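Local structure of membrane-bound protease PH1510 (Pyrococcus horikoshii OT3, 3WWV) at residues Glu24-Val29 with Leu33-Ser38. The protein is a membrane-bound serine protease that preferentially cleaves near hydrophobic or aromatic residues and degrades a stomatin homolog in vitro, represented here by its C-terminal OB-fold domain. Numbering follows the deposited sequence.
Sequences EGMIKV and LWKARS
Gly25 pairs with Ala36 and Ile27 with Trp34 as the two hydrogen-bonded pairs of an antiparallel hairpin whose strand axes make an angle of 131°. Gly25 N gives its hydrogen to Ala36 O at 2.9 Å, and Ala36 N returns a bond to Gly25 O; the Ile27–Trp34 bonds are straighter, Trp34 N lying 2.7 Å from Ile27 O. On the face carrying Ile27, Trp34 and Ala36, the isoleucine lies against the Ala36 methyl, its CG2 3.7 Å from Ala36 CB and its CG1 and CD1 almost as near. Leu60 and Val62 of strand 59-64 also touch Ile27, within the OB-fold beta barrel of this NfeD-type C-terminal domain. Val29 CB approaches Trp34 CD1 obliquely, and Met10 of helix 7-10 touches both residues. On the opposite face, Met26 turns CG anti to its backbone nitrogen (chi1 -152°) and bends at chi2, laying SD and CE over the Trp34 carbonyl group and bringing CE 3.9 Å from Leu33 CB. An alanine here would probably leave Leu33 CB and the Trp34 carbonyl without this thioether cover. The Lys28 side chain slants across Leu33, its NZ 4.0 Å from Leu33 CD2, and its hydrogen bond goes to Gly31 O in the turn. At the other end, Glu24 and Arg37 run side by side, Glu24 CG 3.8 Å from Arg37 CD; Glu24 OE2 lies at the guanidinium edge, near its plane, but beyond salt-bridge distance, with the carboxylate and guanidinium planes 56° apart, and Arg37 NH2 instead forms a salt bridge with Asp56 OD2.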
loop_
_atom_site.group_PDB
_atom_site.type_symbol
_atom_site.label_atom_id
_atom_site.label_comp_id
_atom_site.label_asym_id
_atom_site.label_seq_id
_atom_site.Cartn_x
_atom_site.Cartn_y
_atom_site.Cartn_z
ATOM N N GLU A 24 -0.779 0.978 17.261
ATOM C CA GLU A 24 0.342 1.909 17.095
ATOM C C GLU A 24 1.667 1.338 17.613
ATOM O O GLU A 24 1.701 0.550 18.556
ATOM C CB GLU A 24 0.028 3.254 17.767
ATOM C CG GLU A 24 -1.052 4.057 17.049
ATOM C CD GLU A 24 -1.453 5.334 17.773
ATOM O OE1 GLU A 24 -1.707 5.292 18.996
ATOM O OE2 GLU A 24 -1.536 6.391 17.106
ATOM N N GLY A 25 2.761 1.735 16.980
ATOM C CA GLY A 25 4.083 1.230 17.347
ATOM C C GLY A 25 5.184 1.852 16.511
ATOM O O GLY A 25 5.086 3.009 16.101
ATOM N N MET A 26 6.206 1.058 16.220
ATOM C CA MET A 26 7.423 1.556 15.629
ATOM C C MET A 26 7.893 0.585 14.548
ATOM O O MET A 26 7.915 -0.624 14.773
ATOM C CB MET A 26 8.473 1.674 16.735
ATOM C CG MET A 26 9.530 2.733 16.519
ATOM S SD MET A 26 8.933 4.373 16.940
ATOM C CE MET A 26 10.179 5.381 16.138
ATOM N N ILE A 27 8.252 1.099 13.372
ATOM C CA ILE A 27 8.807 0.250 12.308
ATOM C C ILE A 27 10.131 0.783 11.761
ATOM O O ILE A 27 10.438 1.973 11.879
ATOM C CB ILE A 27 7.834 0.010 11.120
ATOM C CG1 ILE A 27 7.583 1.300 10.324
ATOM C CG2 ILE A 27 6.548 -0.654 11.585
ATOM C CD1 ILE A 27 6.709 1.103 9.095
ATOM N N LYS A 28 10.911 -0.110 11.164
ATOM C CA LYS A 28 12.120 0.289 10.478
ATOM C C LYS A 28 11.879 0.207 8.977
ATOM O O LYS A 28 11.520 -0.847 8.458
ATOM C CB LYS A 28 13.297 -0.588 10.902
ATOM C CG LYS A 28 14.644 0.114 10.791
ATOM C CD LYS A 28 15.744 -0.694 11.471
ATOM C CE LYS A 28 17.065 0.063 11.501
ATOM N NZ LYS A 28 17.011 1.247 12.408
ATOM N N VAL A 29 12.027 1.333 8.289
ATOM C CA VAL A 29 11.909 1.360 6.839
ATOM C C VAL A 29 13.161 2.007 6.283
ATOM O O VAL A 29 13.488 3.141 6.645
ATOM C CB VAL A 29 10.658 2.116 6.348
ATOM C CG1 VAL A 29 10.684 2.267 4.836
ATOM C CG2 VAL A 29 9.398 1.378 6.755
ATOM N N LEU A 33 13.979 4.686 11.664
ATOM C CA LEU A 33 12.882 4.342 12.552
ATOM C C LEU A 33 11.710 5.277 12.299
ATOM O O LEU A 33 11.889 6.494 12.213
ATOM C CB LEU A 33 13.303 4.453 14.009
ATOM C CG LEU A 33 14.264 3.429 14.605
ATOM C CD1 LEU A 33 14.488 3.786 16.067
ATOM C CD2 LEU A 33 13.723 2.014 14.469
ATOM N N TRP A 34 10.512 4.701 12.190
ATOM C CA TRP A 34 9.281 5.468 12.018
ATOM C C TRP A 34 8.176 5.045 12.984
ATOM O O TRP A 34 8.052 3.867 13.325
ATOM C CB TRP A 34 8.754 5.290 10.600
ATOM C CG TRP A 34 9.469 6.068 9.574
ATOM C CD1 TRP A 34 10.625 5.727 8.942
ATOM C CD2 TRP A 34 9.056 7.321 9.014
ATOM N NE1 TRP A 34 10.967 6.695 8.034
ATOM C CE2 TRP A 34 10.023 7.687 8.060
ATOM C CE3 TRP A 34 7.965 8.175 9.238
ATOM C CZ2 TRP A 34 9.935 8.877 7.323
ATOM C CZ3 TRP A 34 7.873 9.351 8.504
ATOM C CH2 TRP A 34 8.852 9.692 7.559
ATOM N N LYS A 35 7.365 6.017 13.406
ATOM C CA LYS A 35 6.104 5.730 14.062
ATOM C C LYS A 35 5.203 5.113 13.006
ATOM O O LYS A 35 5.231 5.525 11.844
ATOM C CB LYS A 35 5.461 7.003 14.599
ATOM C CG LYS A 35 6.088 7.563 15.862
ATOM C CD LYS A 35 5.377 8.838 16.297
ATOM C CE LYS A 35 5.613 9.123 17.775
ATOM N NZ LYS A 35 4.392 9.664 18.447
ATOM N N ALA A 36 4.416 4.118 13.402
ATOM C CA ALA A 36 3.545 3.420 12.467
ATOM C C ALA A 36 2.263 2.959 13.140
ATOM O O ALA A 36 2.211 2.805 14.366
ATOM C CB ALA A 36 4.269 2.243 11.819
ATOM N N ARG A 37 1.237 2.749 12.319
ATOM C CA ARG A 37 -0.095 2.364 12.778
ATOM C C ARG A 37 -0.660 1.366 11.767
ATOM O O ARG A 37 -0.639 1.633 10.573
ATOM C CB ARG A 37 -0.977 3.621 12.864
ATOM C CG ARG A 37 -2.366 3.419 13.444
ATOM C CD ARG A 37 -3.022 4.746 13.826
ATOM N NE ARG A 37 -3.554 5.497 12.680
ATOM C CZ ARG A 37 -3.246 6.765 12.371
ATOM N NH1 ARG A 37 -2.396 7.477 13.107
ATOM N NH2 ARG A 37 -3.804 7.331 11.312
ATOM N N SER A 38 -1.131 0.212 12.225
ATOM C CA SER A 38 -1.732 -0.744 11.303
ATOM C C SER A 38 -3.105 -0.248 10.885
ATOM O O SER A 38 -3.860 0.245 11.719
ATOM C CB SER A 38 -1.832 -2.134 11.914
ATOM O OG SER A 38 -2.646 -2.112 13.063
#